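Local atomic coordinates of replication protein A (Methanococcus maripaludis, PDB entry 3E0E), a protein that probably binds DNA as a replication protein, the part modelled here being one OB-fold nucleic acid binding domain of a longer chain. Residues A[21-26]-A[40-45]; A[62-67]-A[88-93]. One frame throughout, in Å; residues are numbered along the deposited sequence.

Contact 1 of 2, residues A[21-26]-A[40-45]; sequences VTAYPK and KSLFLK
Y24 sets the edge of its ring against the backbone of S41. From CB, the first torsion puts CG anti to the carbonyl carbon and beside the backbone N (chi1 -57°). CB and CG both lie near O of S41, and CD1 comes closest, 3.3 Å from S41 O, which sits at the ring edge near its plane. CD1 also meets CB of S41. Further out, CE1 and OH pass F43 CB, with OH of Y24 4.2 Å from CB of F43. One ring face carries CG2 of T22, offset toward the rim. The same S41 O accepts N of Y24 in an almost straight hydrogen bond, 2.9 Å long. T22 and F43 form the hydrogen-bonded pair next along: N of F43 reaches O of T22 at 2.9 Å, and their CB atoms touch. On the other sheet face, CB of A23 packs on CD2 of L42 at 3.8 Å. O of F43 takes N of V21 at 2.8 Å and, weakly, N of T22, so two residues face one. Beyond it V21 CG2 is pressed tightly on CB of K45, 3.5 Å away. At the opposite end, CB of K26 rests on CG of K40, and a water donates to O of P25 while accepting from N of S41. Antiparallel pairing interrupted by two residues facing F43 is a classic beta bulge, set here in the hairpin of strands 12-29 and 37-46 of the OB fold.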
loop_
_atom_site.group_PDB
_atom_site.type_symbol
_atom_site.label_atom_id
_atom_site.label_comp_id
_atom_site.label_asym_id
_atom_site.label_seq_id
_atom_site.Cartn_x
_atom_site.Cartn_y
_atom_site.Cartn_z
ATOM N N VAL A 21 -7.242 -1.460 -5.531
ATOM C CA VAL A 21 -8.691 -1.410 -5.711
ATOM C C VAL A 21 -9.173 0.029 -5.650
ATOM O O VAL A 21 -10.170 0.401 -6.277
ATOM C CB VAL A 21 -9.404 -2.215 -4.615
ATOM C CG1 VAL A 21 -10.917 -2.126 -4.802
ATOM C CG2 VAL A 21 -8.936 -3.660 -4.653
ATOM N N THR A 22 -8.465 0.840 -4.881
ATOM C CA THR A 22 -8.827 2.238 -4.753
ATOM C C THR A 22 -7.606 3.051 -4.377
ATOM O O THR A 22 -6.700 2.561 -3.708
ATOM C CB THR A 22 -9.903 2.453 -3.671
ATOM O OG1 THR A 22 -11.017 1.587 -3.918
ATOM C CG2 THR A 22 -10.387 3.895 -3.693
ATOM N N ALA A 23 -7.587 4.293 -4.838
ATOM C CA ALA A 23 -6.508 5.220 -4.541
ATOM C C ALA A 23 -7.233 6.489 -4.116
ATOM O O ALA A 23 -8.003 7.053 -4.889
ATOM C CB ALA A 23 -5.667 5.466 -5.784
ATOM N N TYR A 24 -7.013 6.925 -2.881
ATOM C CA TYR A 24 -7.695 8.112 -2.386
ATOM C C TYR A 24 -6.902 9.391 -2.602
ATOM O O TYR A 24 -5.707 9.352 -2.886
ATOM C CB TYR A 24 -8.033 7.927 -0.906
ATOM C CG TYR A 24 -8.875 6.695 -0.666
ATOM C CD1 TYR A 24 -8.284 5.472 -0.363
ATOM C CD2 TYR A 24 -10.262 6.741 -0.811
ATOM C CE1 TYR A 24 -9.049 4.321 -0.215
ATOM C CE2 TYR A 24 -11.038 5.594 -0.666
ATOM C CZ TYR A 24 -10.425 4.387 -0.370
ATOM O OH TYR A 24 -11.182 3.246 -0.244
ATOM N N PRO A 25 -7.571 10.547 -2.496
ATOM C CA PRO A 25 -6.910 11.839 -2.686
ATOM C C PRO A 25 -5.790 12.068 -1.687
ATOM O O PRO A 25 -5.933 11.766 -0.501
ATOM C CB PRO A 25 -8.046 12.836 -2.501
ATOM C CG PRO A 25 -9.241 12.079 -2.974
ATOM C CD PRO A 25 -9.027 10.722 -2.359
ATOM N N LYS A 26 -4.678 12.606 -2.178
ATOM C CA LYS A 26 -3.525 12.896 -1.341
ATOM C C LYS A 26 -3.871 14.007 -0.353
ATOM O O LYS A 26 -4.585 14.954 -0.690
ATOM C CB LYS A 26 -2.344 13.333 -2.216
ATOM C CG LYS A 26 -1.066 13.608 -1.459
ATOM C CD LYS A 26 0.047 14.091 -2.383
ATOM C CE LYS A 26 -0.306 15.396 -3.087
ATOM N NZ LYS A 26 0.902 16.039 -3.699
ATOM N N LYS A 40 -1.150 9.432 1.078
ATOM C CA LYS A 40 -1.997 8.965 -0.008
ATOM C C LYS A 40 -2.369 7.547 0.409
ATOM O O LYS A 40 -1.494 6.695 0.562
ATOM C CB LYS A 40 -1.229 8.939 -1.334
ATOM C CG LYS A 40 -2.004 9.496 -2.529
ATOM C CD LYS A 40 -2.268 8.448 -3.604
ATOM C CE LYS A 40 -0.998 7.995 -4.320
ATOM N NZ LYS A 40 -0.723 8.764 -5.577
ATOM N N SER A 41 -3.655 7.304 0.637
ATOM C CA SER A 41 -4.105 5.977 1.028
ATOM C C SER A 41 -4.506 5.137 -0.178
ATOM O O SER A 41 -5.044 5.648 -1.160
ATOM C CB SER A 41 -5.294 6.073 1.990
ATOM O OG SER A 41 -4.937 6.761 3.175
ATOM N N LEU A 42 -4.241 3.840 -0.084
ATOM C CA LEU A 42 -4.587 2.897 -1.137
ATOM C C LEU A 42 -5.339 1.745 -0.503
ATOM O O LEU A 42 -5.122 1.426 0.663
ATOM C CB LEU A 42 -3.332 2.308 -1.792
ATOM C CG LEU A 42 -2.304 3.240 -2.426
ATOM C CD1 LEU A 42 -1.181 2.413 -3.059
ATOM C CD2 LEU A 42 -2.987 4.106 -3.464
ATOM N N PHE A 43 -6.249 1.138 -1.253
ATOM C CA PHE A 43 -6.923 -0.037 -0.739
ATOM C C PHE A 43 -6.385 -1.132 -1.643
ATOM O O PHE A 43 -6.559 -1.093 -2.859
ATOM C CB PHE A 43 -8.444 0.060 -0.842
ATOM C CG PHE A 43 -9.152 -0.945 0.018
ATOM C CD1 PHE A 43 -9.870 -1.988 -0.548
ATOM C CD2 PHE A 43 -9.050 -0.875 1.405
ATOM C CE1 PHE A 43 -10.478 -2.953 0.252
ATOM C CE2 PHE A 43 -9.653 -1.834 2.215
ATOM C CZ PHE A 43 -10.368 -2.876 1.636
ATOM N N LEU A 44 -5.705 -2.093 -1.033
ATOM C CA LEU A 44 -5.067 -3.182 -1.762
ATOM C C LEU A 44 -5.774 -4.506 -1.560
ATOM O O LEU A 44 -6.314 -4.769 -0.491
ATOM C CB LEU A 44 -3.623 -3.294 -1.290
ATOM C CG LEU A 44 -2.818 -1.999 -1.430
ATOM C CD1 LEU A 44 -1.556 -2.094 -0.602
ATOM C CD2 LEU A 44 -2.496 -1.746 -2.895
ATOM N N LYS A 45 -5.748 -5.351 -2.585
ATOM C CA LYS A 45 -6.404 -6.646 -2.496
ATOM C C LYS A 45 -5.688 -7.724 -3.292
ATOM O O LYS A 45 -5.098 -7.446 -4.330
ATOM C CB LYS A 45 -7.842 -6.538 -3.021
ATOM C CG LYS A 45 -8.602 -7.863 -3.016
ATOM C CD LYS A 45 -9.974 -7.768 -3.676
ATOM C CE LYS A 45 -9.871 -7.605 -5.186
ATOM N NZ LYS A 45 -11.197 -7.755 -5.861
HETATM O O HOH W 1 -5.360 9.540 0.970
#

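Contact 2 of 2, residues A[62-67]-A[88-93]; sequences FEVKKG and DNIGII
O of F62, the residue whose ring meets I90, shares NZ of K40 with O of A60, two carbonyls gripping one ammonium group. F62 belongs to the connection between strands 49-56 and 69-78 of the OB fold, a place where many OB folds carry a helix, and it packs on strand 89-92 through side chains, without a hydrogen bond between the two segments. CB of F62 points toward strand 89-92, and CG is anti to the backbone N (chi1 -175°). The CG2 methyl of I90 sits over the middle of one ring face, 3.7 Å from the ring centroid and 10° off its normal, a CH-pi contact. CE1 and CZ of F62 also lie near O of I90. CG1 of I92 comes to the ring edge, 4.0 Å from CE2 of F62. V64 CG2 meets the ring edge too, in plane, and touches CD1 of I90 at 3.8 Å. An alanine in place of F62 would probably leave I90 CG2 and I92 CG1 without their aromatic partner and open a gap between loop and strand. Past the ring, CD1 of I92 reaches the backbone of the loop, 3.4 Å from O of E63.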
loop_
_atom_site.group_PDB
_atom_site.type_symbol
_atom_site.label_atom_id
_atom_site.label_comp_id
_atom_site.label_asym_id
_atom_site.label_seq_id
_atom_site.Cartn_x
_atom_site.Cartn_y
_atom_site.Cartn_z
ATOM N N PHE A 62 3.641 8.954 -5.867
ATOM C CA PHE A 62 3.962 7.830 -6.740
ATOM C C PHE A 62 2.795 7.609 -7.704
ATOM O O PHE A 62 1.634 7.596 -7.290
ATOM C CB PHE A 62 4.183 6.568 -5.909
ATOM C CG PHE A 62 4.642 5.393 -6.714
ATOM C CD1 PHE A 62 5.974 5.265 -7.081
ATOM C CD2 PHE A 62 3.738 4.418 -7.115
ATOM C CE1 PHE A 62 6.401 4.174 -7.842
ATOM C CE2 PHE A 62 4.152 3.331 -7.872
ATOM C CZ PHE A 62 5.484 3.208 -8.236
ATOM N N GLU A 63 3.098 7.437 -8.987
ATOM C CA GLU A 63 2.052 7.232 -9.980
ATOM C C GLU A 63 1.459 5.829 -9.900
ATOM O O GLU A 63 2.045 4.862 -10.378
ATOM C CB GLU A 63 2.594 7.495 -11.392
ATOM C CG GLU A 63 3.809 6.661 -11.767
ATOM C CD GLU A 63 4.244 6.857 -13.210
ATOM O OE1 GLU A 63 4.654 7.984 -13.566
ATOM O OE2 GLU A 63 4.173 5.882 -13.988
ATOM N N VAL A 64 0.287 5.737 -9.282
ATOM C CA VAL A 64 -0.426 4.475 -9.125
ATOM C C VAL A 64 -1.859 4.693 -9.581
ATOM O O VAL A 64 -2.444 5.746 -9.325
ATOM C CB VAL A 64 -0.421 4.002 -7.651
ATOM C CG1 VAL A 64 -1.673 3.188 -7.349
ATOM C CG2 VAL A 64 0.806 3.155 -7.395
ATOM N N LYS A 65 -2.421 3.697 -10.255
ATOM C CA LYS A 65 -3.779 3.799 -10.765
ATOM C C LYS A 65 -4.588 2.587 -10.330
ATOM O O LYS A 65 -4.029 1.523 -10.059
ATOM C CB LYS A 65 -3.737 3.879 -12.294
ATOM C CG LYS A 65 -2.737 4.916 -12.808
ATOM C CD LYS A 65 -2.266 4.624 -14.227
ATOM C CE LYS A 65 -1.031 5.457 -14.573
ATOM N NZ LYS A 65 -0.451 5.120 -15.907
ATOM N N LYS A 66 -5.902 2.754 -10.245
ATOM C CA LYS A 66 -6.768 1.648 -9.869
ATOM C C LYS A 66 -6.588 0.570 -10.925
ATOM O O LYS A 66 -6.551 0.861 -12.120
ATOM C CB LYS A 66 -8.229 2.095 -9.825
ATOM C CG LYS A 66 -9.220 0.951 -9.653
ATOM C CD LYS A 66 -10.649 1.463 -9.583
ATOM C CE LYS A 66 -11.649 0.314 -9.573
ATOM N NZ LYS A 66 -11.402 -0.657 -8.466
ATOM N N GLY A 67 -6.464 -0.673 -10.481
ATOM C CA GLY A 67 -6.274 -1.765 -11.415
ATOM C C GLY A 67 -4.823 -2.203 -11.504
ATOM O O GLY A 67 -4.533 -3.335 -11.909
ATOM N N ASP A 88 7.003 1.284 2.646
ATOM C CA ASP A 88 8.415 1.663 2.634
ATOM C C ASP A 88 8.836 1.799 1.175
ATOM O O ASP A 88 9.608 2.684 0.812
ATOM C CB ASP A 88 9.273 0.581 3.297
ATOM C CG ASP A 88 9.084 0.524 4.799
ATOM O OD1 ASP A 88 9.365 -0.536 5.389
ATOM O OD2 ASP A 88 8.666 1.544 5.386
ATOM N N ASN A 89 8.314 0.912 0.335
ATOM C CA ASN A 89 8.641 0.926 -1.082
ATOM C C ASN A 89 7.490 0.364 -1.903
ATOM O O ASN A 89 6.758 -0.516 -1.446
ATOM C CB ASN A 89 9.904 0.097 -1.339
ATOM C CG ASN A 89 10.331 0.121 -2.791
ATOM O OD1 ASN A 89 10.170 -0.862 -3.520
ATOM N ND2 ASN A 89 10.870 1.253 -3.226
ATOM N N ILE A 90 7.321 0.896 -3.108
ATOM C CA ILE A 90 6.266 0.431 -3.999
ATOM C C ILE A 90 6.741 0.456 -5.450
ATOM O O ILE A 90 7.476 1.355 -5.868
ATOM C CB ILE A 90 4.975 1.287 -3.845
ATOM C CG1 ILE A 90 3.877 0.745 -4.766
ATOM C CG2 ILE A 90 5.274 2.760 -4.121
ATOM C CD1 ILE A 90 2.498 1.326 -4.473
ATOM N N GLY A 91 6.338 -0.563 -6.200
ATOM C CA GLY A 91 6.699 -0.656 -7.602
ATOM C C GLY A 91 5.535 -1.280 -8.330
ATOM O O GLY A 91 4.749 -2.006 -7.730
ATOM N N ILE A 92 5.406 -1.003 -9.620
ATOM C CA ILE A 92 4.308 -1.565 -10.392
ATOM C C ILE A 92 4.729 -2.857 -11.086
ATOM O O ILE A 92 5.679 -2.876 -11.872
ATOM C CB ILE A 92 3.815 -0.561 -11.452
ATOM C CG1 ILE A 92 3.350 0.725 -10.768
ATOM C CG2 ILE A 92 2.686 -1.171 -12.265
ATOM C CD1 ILE A 92 3.019 1.837 -11.720
ATOM N N ILE A 93 4.018 -3.935 -10.783
ATOM C CA ILE A 93 4.296 -5.231 -11.383
ATOM C C ILE A 93 3.641 -5.289 -12.758
ATOM O O ILE A 93 4.290 -5.577 -13.762
ATOM C CB ILE A 93 3.723 -6.371 -10.521
ATOM C CG1 ILE A 93 4.365 -6.343 -9.131
ATOM C CG2 ILE A 93 3.911 -7.706 -11.227
ATOM C CD1 ILE A 93 5.867 -6.402 -9.130
#

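In the fold
Contact 1 closes along the chain before contact 2 opens, and their centres lie about 10 Å apart within one OB-fold domain. Segment 62-67 joins them. K66 NZ is 2.7 Å from O of V21, a probable hydrogen bond, and near the start of the segment O of F62 lies 3.1 Å from NZ of K40, also a probable hydrogen bond, so residues 62-67 are tied to the hairpin at two points. Between these polar ties L42 makes the apolar link: its CD1 packs 4.1 Å from CD1 of I90, while L42 CD2 lies 4.2 Å from V64 CG1. L42 thus connects strand 37-46 with both partners of contact 2, the loop and strand 89-92.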